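Esterase (Xanthomonas oryzae pv. oryzae, PDB 3H2G) hydrolyses ester bonds as a rice cell-wall-degrading enzyme involved in virulence, and is probably a serine hydrolase of the alpha/beta-hydrolase superfamily. Local coordinates at residues P2-L7 / A151-R156; F49-I54 / A145-D150; P327-G332 / Q358-D363. One frame throughout, in Å; residues are numbered along the deposited sequence.

Interaction 1: residues P2-L7 / A151-R156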
loop_
_atom_site.group_PDB
_atom_site.type_symbol
_atom_site.label_atom_id
_atom_site.label_comp_id
_atom_site.label_asym_id
_atom_site.label_seq_id
_atom_site.Cartn_x
_atom_site.Cartn_y
_atom_site.Cartn_z
ATOM N N PRO A 2 26.216 -0.790 3.681
ATOM C CA PRO A 2 25.663 -2.110 3.297
ATOM C C PRO A 2 24.928 -2.018 1.961
ATOM O O PRO A 2 24.265 -1.021 1.676
ATOM C CB PRO A 2 24.705 -2.531 4.404
ATOM C CG PRO A 2 25.219 -1.708 5.591
ATOM C CD PRO A 2 25.652 -0.372 4.976
ATOM N N ALA A 3 25.050 -3.060 1.145
ATOM C CA ALA A 3 24.392 -3.093 -0.158
ATOM C C ALA A 3 22.881 -3.215 0.011
ATOM O O ALA A 3 22.406 -3.842 0.957
ATOM C CB ALA A 3 24.917 -4.264 -0.973
ATOM N N ARG A 4 22.132 -2.613 -0.910
ATOM C CA ARG A 4 20.674 -2.665 -0.862
ATOM C C ARG A 4 20.183 -4.105 -0.750
ATOM O O ARG A 4 20.644 -4.984 -1.482
ATOM C CB ARG A 4 20.071 -2.024 -2.118
ATOM C CG ARG A 4 20.231 -0.515 -2.207
ATOM C CD ARG A 4 19.504 0.042 -3.426
ATOM N NE ARG A 4 18.096 -0.351 -3.452
ATOM C CZ ARG A 4 17.247 -0.032 -4.424
ATOM N NH1 ARG A 4 17.661 0.691 -5.457
ATOM N NH2 ARG A 4 15.987 -0.445 -4.372
ATOM N N GLY A 5 19.252 -4.344 0.168
ATOM C CA GLY A 5 18.716 -5.681 0.345
ATOM C C GLY A 5 19.421 -6.510 1.405
ATOM O O GLY A 5 18.962 -7.603 1.745
ATOM N N THR A 6 20.536 -6.010 1.927
ATOM C CA THR A 6 21.275 -6.740 2.955
ATOM C C THR A 6 20.399 -7.003 4.179
ATOM O O THR A 6 19.747 -6.091 4.692
ATOM C CB THR A 6 22.539 -5.965 3.407
ATOM O OG1 THR A 6 23.467 -5.880 2.318
ATOM C CG2 THR A 6 23.211 -6.671 4.579
ATOM N N LEU A 7 20.383 -8.252 4.638
ATOM C CA LEU A 7 19.595 -8.636 5.809
ATOM C C LEU A 7 20.373 -8.288 7.078
ATOM O O LEU A 7 21.448 -8.841 7.325
ATOM C CB LEU A 7 19.310 -10.141 5.785
ATOM C CG LEU A 7 18.491 -10.715 6.945
ATOM C CD1 LEU A 7 17.049 -10.226 6.853
ATOM C CD2 LEU A 7 18.535 -12.233 6.898
ATOM N N ALA A 151 13.000 -5.259 0.480
ATOM C CA ALA A 151 12.418 -6.140 1.487
ATOM C C ALA A 151 12.400 -7.546 0.900
ATOM O O ALA A 151 12.669 -8.526 1.596
ATOM C CB ALA A 151 10.994 -5.698 1.825
ATOM N N MET A 152 12.082 -7.639 -0.389
ATOM C CA MET A 152 12.040 -8.926 -1.069
ATOM C C MET A 152 13.447 -9.512 -1.178
ATOM O O MET A 152 13.636 -10.724 -1.071
ATOM C CB MET A 152 11.417 -8.765 -2.458
ATOM C CG MET A 152 9.971 -8.301 -2.420
ATOM S SD MET A 152 9.214 -8.251 -4.066
ATOM C CE MET A 152 8.718 -9.902 -4.221
ATOM N N ARG A 153 14.435 -8.648 -1.388
ATOM C CA ARG A 153 15.817 -9.101 -1.483
ATOM C C ARG A 153 16.259 -9.689 -0.144
ATOM O O ARG A 153 16.838 -10.776 -0.094
ATOM C CB ARG A 153 16.730 -7.938 -1.873
ATOM C CG ARG A 153 16.575 -7.517 -3.325
ATOM C CD ARG A 153 17.334 -6.234 -3.627
ATOM N NE ARG A 153 17.431 -6.001 -5.064
ATOM C CZ ARG A 153 17.774 -4.840 -5.615
ATOM N NH1 ARG A 153 18.047 -3.790 -4.849
ATOM N NH2 ARG A 153 17.857 -4.735 -6.934
ATOM N N ALA A 154 15.968 -8.977 0.941
ATOM C CA ALA A 154 16.339 -9.432 2.279
ATOM C C ALA A 154 15.571 -10.694 2.671
ATOM O O ALA A 154 16.133 -11.614 3.267
ATOM C CB ALA A 154 16.093 -8.324 3.292
ATOM N N ALA A 155 14.284 -10.738 2.339
ATOM C CA ALA A 155 13.467 -11.905 2.648
ATOM C C ALA A 155 14.035 -13.141 1.951
ATOM O O ALA A 155 14.029 -14.236 2.510
ATOM C CB ALA A 155 12.022 -11.671 2.207
ATOM N N ARG A 156 14.517 -12.970 0.723
ATOM C CA ARG A 156 15.089 -14.090 -0.016
ATOM C C ARG A 156 16.302 -14.664 0.711
ATOM O O ARG A 156 16.584 -15.862 0.618
ATOM C CB ARG A 156 15.471 -13.656 -1.439
ATOM C CG ARG A 156 14.294 -13.707 -2.406
ATOM C CD ARG A 156 14.676 -13.224 -3.801
ATOM N NE ARG A 156 13.697 -13.636 -4.806
ATOM C CZ ARG A 156 13.741 -13.269 -6.083
ATOM N NH1 ARG A 156 14.714 -12.479 -6.511
ATOM N NH2 ARG A 156 12.822 -13.702 -6.935
#
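G5 meets the side of the helix carrying R153 and A154 with bare backbone. Packing comes first: G5 CA rests on R153 CB at 3.7 Å, and G5 O lies against the alanine, 3.2 Å from A154 CA and 3.3 Å from A154 CB. The lack of a CB lets G5 CA come this close, and its positive phi (93°) is one that glycine adopts readily. That phi belongs to the type II turn A3-T6, which presents the G5 backbone to the helix. The turn is closed twice at A3 O, by T6 N and by T6 OG1, the hydroxyl standing 2.7 Å from that oxygen. Farther along, the apolar part is small: L7 CD1 reaches A154 CB at 4.1 Å.

The charged part pairs like with like. R153 NH1 stands over one face of the R4 guanidinium, offset toward its rim and 3.7 Å from R4 NE, with the two planes 63° apart. No hydrogen bond joins the two segments. What probably makes the approach tolerable is D150, whose carboxylate forms salt bridges with R4 NE through OD1 and R153 NH1 through OD2; R153 NE also pairs with E196. G5 and T6 hydrogen-bond to A52 of strand 43-54 through their backbones. The contact is a glycine-containing type II turn at the edge of the central sheet, packed on a helix that covers that sheet.

Interaction 2: residues F49-I54 / A145-D150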
loop_
_atom_site.group_PDB
_atom_site.type_symbol
_atom_site.label_atom_id
_atom_site.label_comp_id
_atom_site.label_asym_id
_atom_site.label_seq_id
_atom_site.Cartn_x
_atom_site.Cartn_y
_atom_site.Cartn_z
ATOM N N PHE A 49 11.898 -8.935 10.052
ATOM C CA PHE A 49 13.288 -8.703 9.701
ATOM C C PHE A 49 13.563 -7.231 9.423
ATOM O O PHE A 49 12.639 -6.446 9.204
ATOM C CB PHE A 49 13.660 -9.564 8.480
ATOM C CG PHE A 49 12.897 -9.218 7.224
ATOM C CD1 PHE A 49 13.397 -8.278 6.325
ATOM C CD2 PHE A 49 11.670 -9.820 6.950
ATOM C CE1 PHE A 49 12.682 -7.942 5.166
ATOM C CE2 PHE A 49 10.945 -9.490 5.794
ATOM C CZ PHE A 49 11.453 -8.551 4.905
ATOM N N THR A 50 14.838 -6.856 9.472
ATOM C CA THR A 50 15.239 -5.484 9.180
ATOM C C THR A 50 16.279 -5.592 8.079
ATOM O O THR A 50 16.985 -6.600 7.978
ATOM C CB THR A 50 15.841 -4.772 10.410
ATOM O OG1 THR A 50 17.012 -5.468 10.852
ATOM C CG2 THR A 50 14.819 -4.727 11.539
ATOM N N TYR A 51 16.374 -4.566 7.245
ATOM C CA TYR A 51 17.315 -4.613 6.137
ATOM C C TYR A 51 17.813 -3.248 5.701
ATOM O O TYR A 51 17.266 -2.213 6.084
ATOM C CB TYR A 51 16.659 -5.311 4.942
ATOM C CG TYR A 51 15.382 -4.632 4.473
ATOM C CD1 TYR A 51 14.176 -4.813 5.156
ATOM C CD2 TYR A 51 15.387 -3.793 3.359
ATOM C CE1 TYR A 51 13.002 -4.168 4.739
ATOM C CE2 TYR A 51 14.223 -3.141 2.934
ATOM C CZ TYR A 51 13.035 -3.334 3.628
ATOM O OH TYR A 51 11.886 -2.698 3.206
ATOM N N ALA A 52 18.864 -3.263 4.890
ATOM C CA ALA A 52 19.450 -2.046 4.366
ATOM C C ALA A 52 18.719 -1.687 3.077
ATOM O O ALA A 52 18.405 -2.559 2.268
ATOM C CB ALA A 52 20.938 -2.263 4.085
ATOM N N THR A 53 18.447 -0.401 2.893
ATOM C CA THR A 53 17.768 0.066 1.692
ATOM C C THR A 53 18.211 1.501 1.432
ATOM O O THR A 53 19.240 1.932 1.957
ATOM C CB THR A 53 16.230 -0.019 1.861
ATOM O OG1 THR A 53 15.592 0.299 0.618
ATOM C CG2 THR A 53 15.751 0.936 2.949
ATOM N N ILE A 54 17.458 2.243 0.626
ATOM C CA ILE A 54 17.829 3.624 0.331
ATOM C C ILE A 54 16.741 4.629 0.667
ATOM O O ILE A 54 15.557 4.290 0.716
ATOM C CB ILE A 54 18.185 3.817 -1.162
ATOM C CG1 ILE A 54 17.064 3.255 -2.041
ATOM C CG2 ILE A 54 19.528 3.159 -1.470
ATOM C CD1 ILE A 54 17.201 3.595 -3.515
ATOM N N ALA A 145 8.619 1.722 -3.896
ATOM C CA ALA A 145 9.164 0.646 -4.711
ATOM C C ALA A 145 10.507 0.152 -4.178
ATOM O O ALA A 145 10.719 -1.056 -4.044
ATOM C CB ALA A 145 9.312 1.108 -6.163
ATOM N N SER A 146 11.413 1.079 -3.869
ATOM C CA SER A 146 12.730 0.696 -3.370
ATOM C C SER A 146 12.631 -0.083 -2.061
ATOM O O SER A 146 13.345 -1.064 -1.859
ATOM C CB SER A 146 13.625 1.929 -3.190
ATOM O OG SER A 146 13.121 2.823 -2.210
ATOM N N ALA A 147 11.738 0.350 -1.178
ATOM C CA ALA A 147 11.558 -0.326 0.102
ATOM C C ALA A 147 11.001 -1.733 -0.107
ATOM O O ALA A 147 11.419 -2.680 0.556
ATOM C CB ALA A 147 10.618 0.483 0.993
ATOM N N THR A 148 10.055 -1.863 -1.032
ATOM C CA THR A 148 9.448 -3.158 -1.318
ATOM C C THR A 148 10.453 -4.105 -1.972
ATOM O O THR A 148 10.580 -5.269 -1.581
ATOM C CB THR A 148 8.226 -2.995 -2.237
ATOM O OG1 THR A 148 7.248 -2.182 -1.575
ATOM C CG2 THR A 148 7.606 -4.349 -2.550
ATOM N N ILE A 149 11.167 -3.599 -2.970
ATOM C CA ILE A 149 12.164 -4.396 -3.670
ATOM C C ILE A 149 13.245 -4.899 -2.712
ATOM O O ILE A 149 13.602 -6.074 -2.728
ATOM C CB ILE A 149 12.804 -3.571 -4.805
ATOM C CG1 ILE A 149 11.792 -3.418 -5.947
ATOM C CG2 ILE A 149 14.092 -4.226 -5.283
ATOM C CD1 ILE A 149 12.161 -2.353 -6.975
ATOM N N ASP A 150 13.749 -4.012 -1.865
ATOM C CA ASP A 150 14.795 -4.389 -0.923
ATOM C C ASP A 150 14.296 -5.320 0.181
ATOM O O ASP A 150 15.072 -6.092 0.746
ATOM C CB ASP A 150 15.445 -3.123 -0.359
ATOM C CG ASP A 150 16.273 -2.393 -1.407
ATOM O OD1 ASP A 150 16.654 -1.223 -1.190
ATOM O OD2 ASP A 150 16.548 -3.006 -2.462
HETATM O O HOH W 1 13.723 2.261 0.279
#
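A strand of the central sheet packs against a covering helix here: Y51 and T53 of strand 43-54 point at A147 and D150 of helix 141-162. The axes of the two short segments run 7.9 Å apart at 151°, nearly antiparallel. The Y51 ring packs obliquely on the backbone and CB of D150, with Y51 CE2 3.5 Å from D150 CB and CD2 near D150 O; ring and carboxylate planes are 81° apart. At the tip, Y51 OH makes a weak hydrogen bond of 2.7 Å to A147 O, and the hydroxyl is also hydrogen-bonded to S123.

This helix-on-sheet layering is that of the alpha/beta-hydrolase fold, and here it buries polar groups as well as apolar ones. T53 OG1, anti to its backbone N (chi1 -173°), donates over 2.6 Å to D150 OD1, which accepts with its anti lone pair, the one away from the other oxygen. The carboxylate also holds R4 and R153 in salt bridges, so three side chains fix it and the two cations would be expected to stabilise its charge. One water ties the end of the strand to the helix: it donates to T53 OG1 at 2.7 Å and to I54 O at 2.8 Å, and hydrogen-bonds S146 OG at 2.6 Å. Beside it, I54 CG1 packs on S146 CB at 3.9 Å.

Interaction 3: residues P327-G332 / Q358-D363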
loop_
_atom_site.group_PDB
_atom_site.type_symbol
_atom_site.label_atom_id
_atom_site.label_comp_id
_atom_site.label_asym_id
_atom_site.label_seq_id
_atom_site.Cartn_x
_atom_site.Cartn_y
_atom_site.Cartn_z
ATOM N N PRO A 327 1.034 -9.547 -16.579
ATOM C CA PRO A 327 -0.422 -9.702 -16.515
ATOM C C PRO A 327 -0.851 -8.991 -15.231
ATOM O O PRO A 327 -0.352 -9.298 -14.147
ATOM C CB PRO A 327 -0.598 -11.211 -16.437
ATOM C CG PRO A 327 0.511 -11.703 -17.323
ATOM C CD PRO A 327 1.687 -10.832 -16.883
ATOM N N THR A 328 -1.766 -8.040 -15.358
ATOM C CA THR A 328 -2.195 -7.260 -14.207
ATOM C C THR A 328 -3.704 -7.214 -14.041
ATOM O O THR A 328 -4.447 -7.178 -15.021
ATOM C CB THR A 328 -1.664 -5.814 -14.335
ATOM O OG1 THR A 328 -0.252 -5.850 -14.571
ATOM C CG2 THR A 328 -1.936 -5.013 -13.068
ATOM N N LEU A 329 -4.150 -7.218 -12.790
ATOM C CA LEU A 329 -5.569 -7.154 -12.483
ATOM C C LEU A 329 -5.805 -6.105 -11.405
ATOM O O LEU A 329 -5.413 -6.283 -10.253
ATOM C CB LEU A 329 -6.086 -8.513 -11.999
ATOM C CG LEU A 329 -7.580 -8.568 -11.647
ATOM C CD1 LEU A 329 -8.413 -8.089 -12.837
ATOM C CD2 LEU A 329 -7.961 -9.991 -11.264
ATOM N N LEU A 330 -6.428 -4.999 -11.793
ATOM C CA LEU A 330 -6.724 -3.931 -10.849
ATOM C C LEU A 330 -8.072 -4.241 -10.215
ATOM O O LEU A 330 -9.056 -4.466 -10.917
ATOM C CB LEU A 330 -6.777 -2.586 -11.578
ATOM C CG LEU A 330 -5.543 -2.213 -12.406
ATOM C CD1 LEU A 330 -5.743 -0.837 -13.018
ATOM C CD2 LEU A 330 -4.301 -2.226 -11.527
ATOM N N CYS A 331 -8.117 -4.270 -8.891
ATOM C CA CYS A 331 -9.360 -4.570 -8.194
ATOM C C CYS A 331 -9.783 -3.395 -7.331
ATOM O O CYS A 331 -8.951 -2.656 -6.805
ATOM C CB CYS A 331 -9.185 -5.820 -7.328
ATOM S SG CYS A 331 -10.704 -6.493 -6.566
ATOM N N GLY A 332 -11.092 -3.227 -7.199
ATOM C CA GLY A 332 -11.625 -2.146 -6.400
ATOM C C GLY A 332 -13.130 -2.279 -6.348
ATOM O O GLY A 332 -13.680 -3.288 -6.789
ATOM N N GLN A 358 -2.280 -5.701 -21.208
ATOM C CA GLN A 358 -2.020 -6.622 -20.105
ATOM C C GLN A 358 -2.804 -6.343 -18.829
ATOM O O GLN A 358 -2.750 -7.133 -17.886
ATOM C CB GLN A 358 -0.526 -6.617 -19.763
ATOM C CG GLN A 358 0.365 -7.105 -20.887
ATOM C CD GLN A 358 0.108 -8.557 -21.222
ATOM O OE1 GLN A 358 0.379 -9.449 -20.417
ATOM N NE2 GLN A 358 -0.426 -8.803 -22.411
ATOM N N VAL A 359 -3.538 -5.236 -18.795
ATOM C CA VAL A 359 -4.267 -4.879 -17.585
ATOM C C VAL A 359 -5.788 -4.970 -17.668
ATOM O O VAL A 359 -6.412 -4.388 -18.553
ATOM C CB VAL A 359 -3.893 -3.450 -17.132
ATOM C CG1 VAL A 359 -4.407 -3.200 -15.722
ATOM C CG2 VAL A 359 -2.376 -3.262 -17.204
ATOM N N ALA A 360 -6.371 -5.697 -16.721
ATOM C CA ALA A 360 -7.816 -5.867 -16.645
ATOM C C ALA A 360 -8.323 -5.260 -15.343
ATOM O O ALA A 360 -7.541 -4.883 -14.470
ATOM C CB ALA A 360 -8.179 -7.345 -16.710
ATOM N N LEU A 361 -9.640 -5.180 -15.211
ATOM C CA LEU A 361 -10.256 -4.610 -14.026
ATOM C C LEU A 361 -11.379 -5.493 -13.495
ATOM O O LEU A 361 -12.095 -6.136 -14.262
ATOM C CB LEU A 361 -10.821 -3.228 -14.361
ATOM C CG LEU A 361 -11.739 -2.561 -13.335
ATOM C CD1 LEU A 361 -10.957 -2.253 -12.069
ATOM C CD2 LEU A 361 -12.324 -1.287 -13.927
ATOM N N VAL A 362 -11.520 -5.531 -12.176
ATOM C CA VAL A 362 -12.594 -6.292 -11.551
ATOM C C VAL A 362 -13.193 -5.399 -10.468
ATOM O O VAL A 362 -12.469 -4.706 -9.752
ATOM C CB VAL A 362 -12.093 -7.635 -10.954
ATOM C CG1 VAL A 362 -11.000 -7.392 -9.924
ATOM C CG2 VAL A 362 -13.268 -8.386 -10.332
ATOM N N ASP A 363 -14.519 -5.407 -10.377
ATOM C CA ASP A 363 -15.267 -4.579 -9.432
ATOM C C ASP A 363 -16.004 -5.448 -8.416
ATOM O O ASP A 363 -16.803 -6.307 -8.790
ATOM C CB ASP A 363 -16.262 -3.718 -10.231
ATOM C CG ASP A 363 -17.070 -2.764 -9.365
ATOM O OD1 ASP A 363 -16.896 -2.752 -8.132
ATOM O OD2 ASP A 363 -17.894 -2.017 -9.936
#
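L330 and V359 mesh on one face of a parallel strand pair: the branch point L330 CG lies 3.6 Å from V359 CG1, the two side chains crossing at a slant. On this same face V359 CG2 sits beside T328 CB at 3.9 Å, placing the valine's two methyls against T328 and L330, the two successive side chains of that face. L361 CD1 comes within 3.1 Å of L330 O, a tight approach. On the other face V362 CG1, between its backbone N and carbonyl carbon (chi1 58°), fits between L329 and C331: it touches C331 SG at 3.5 Å and L329 CD1 at 4.0 Å. The same L329 methyl meets A360 CB. Five backbone hydrogen bonds hold the strands in register, from T328 N to Q358 O at 2.9 Å to the longer G332 N to V362 O at 3.3 Å; the segment axes are twisted by 25°. C331 is disulfide-bonded to C384. The strands belong to a beta-alpha-beta unit whose helix 342-353 covers V359 and L361; helix 376-396 covers L329 and V362 on the other face, strand 198-205 flanks 328-332, and 359-363 forms the outer edge of the sheet.

In the fold
Interactions 1 and 2 are neighbours, their centres about 6 Å apart, and both use successive turns of helix 141-162. A probable hydrogen bond from G5 N to A52 O joins the turn of one to the strand of the other, beside the R4-D150 salt bridge. Interaction 2 is nested within the loop closed by interaction 1; interaction 3 follows both in the chain. Its centre lies about 29 Å from that of interaction 1 and about 26 Å from that of interaction 2, with no touch. Strand 43-54 and strands 328-332 and 359-363 belong to one mixed sheet, the first near one edge and the others at the opposite edge. The contacts thus lie toward opposite edges of the sheet of the alpha/beta-hydrolase core.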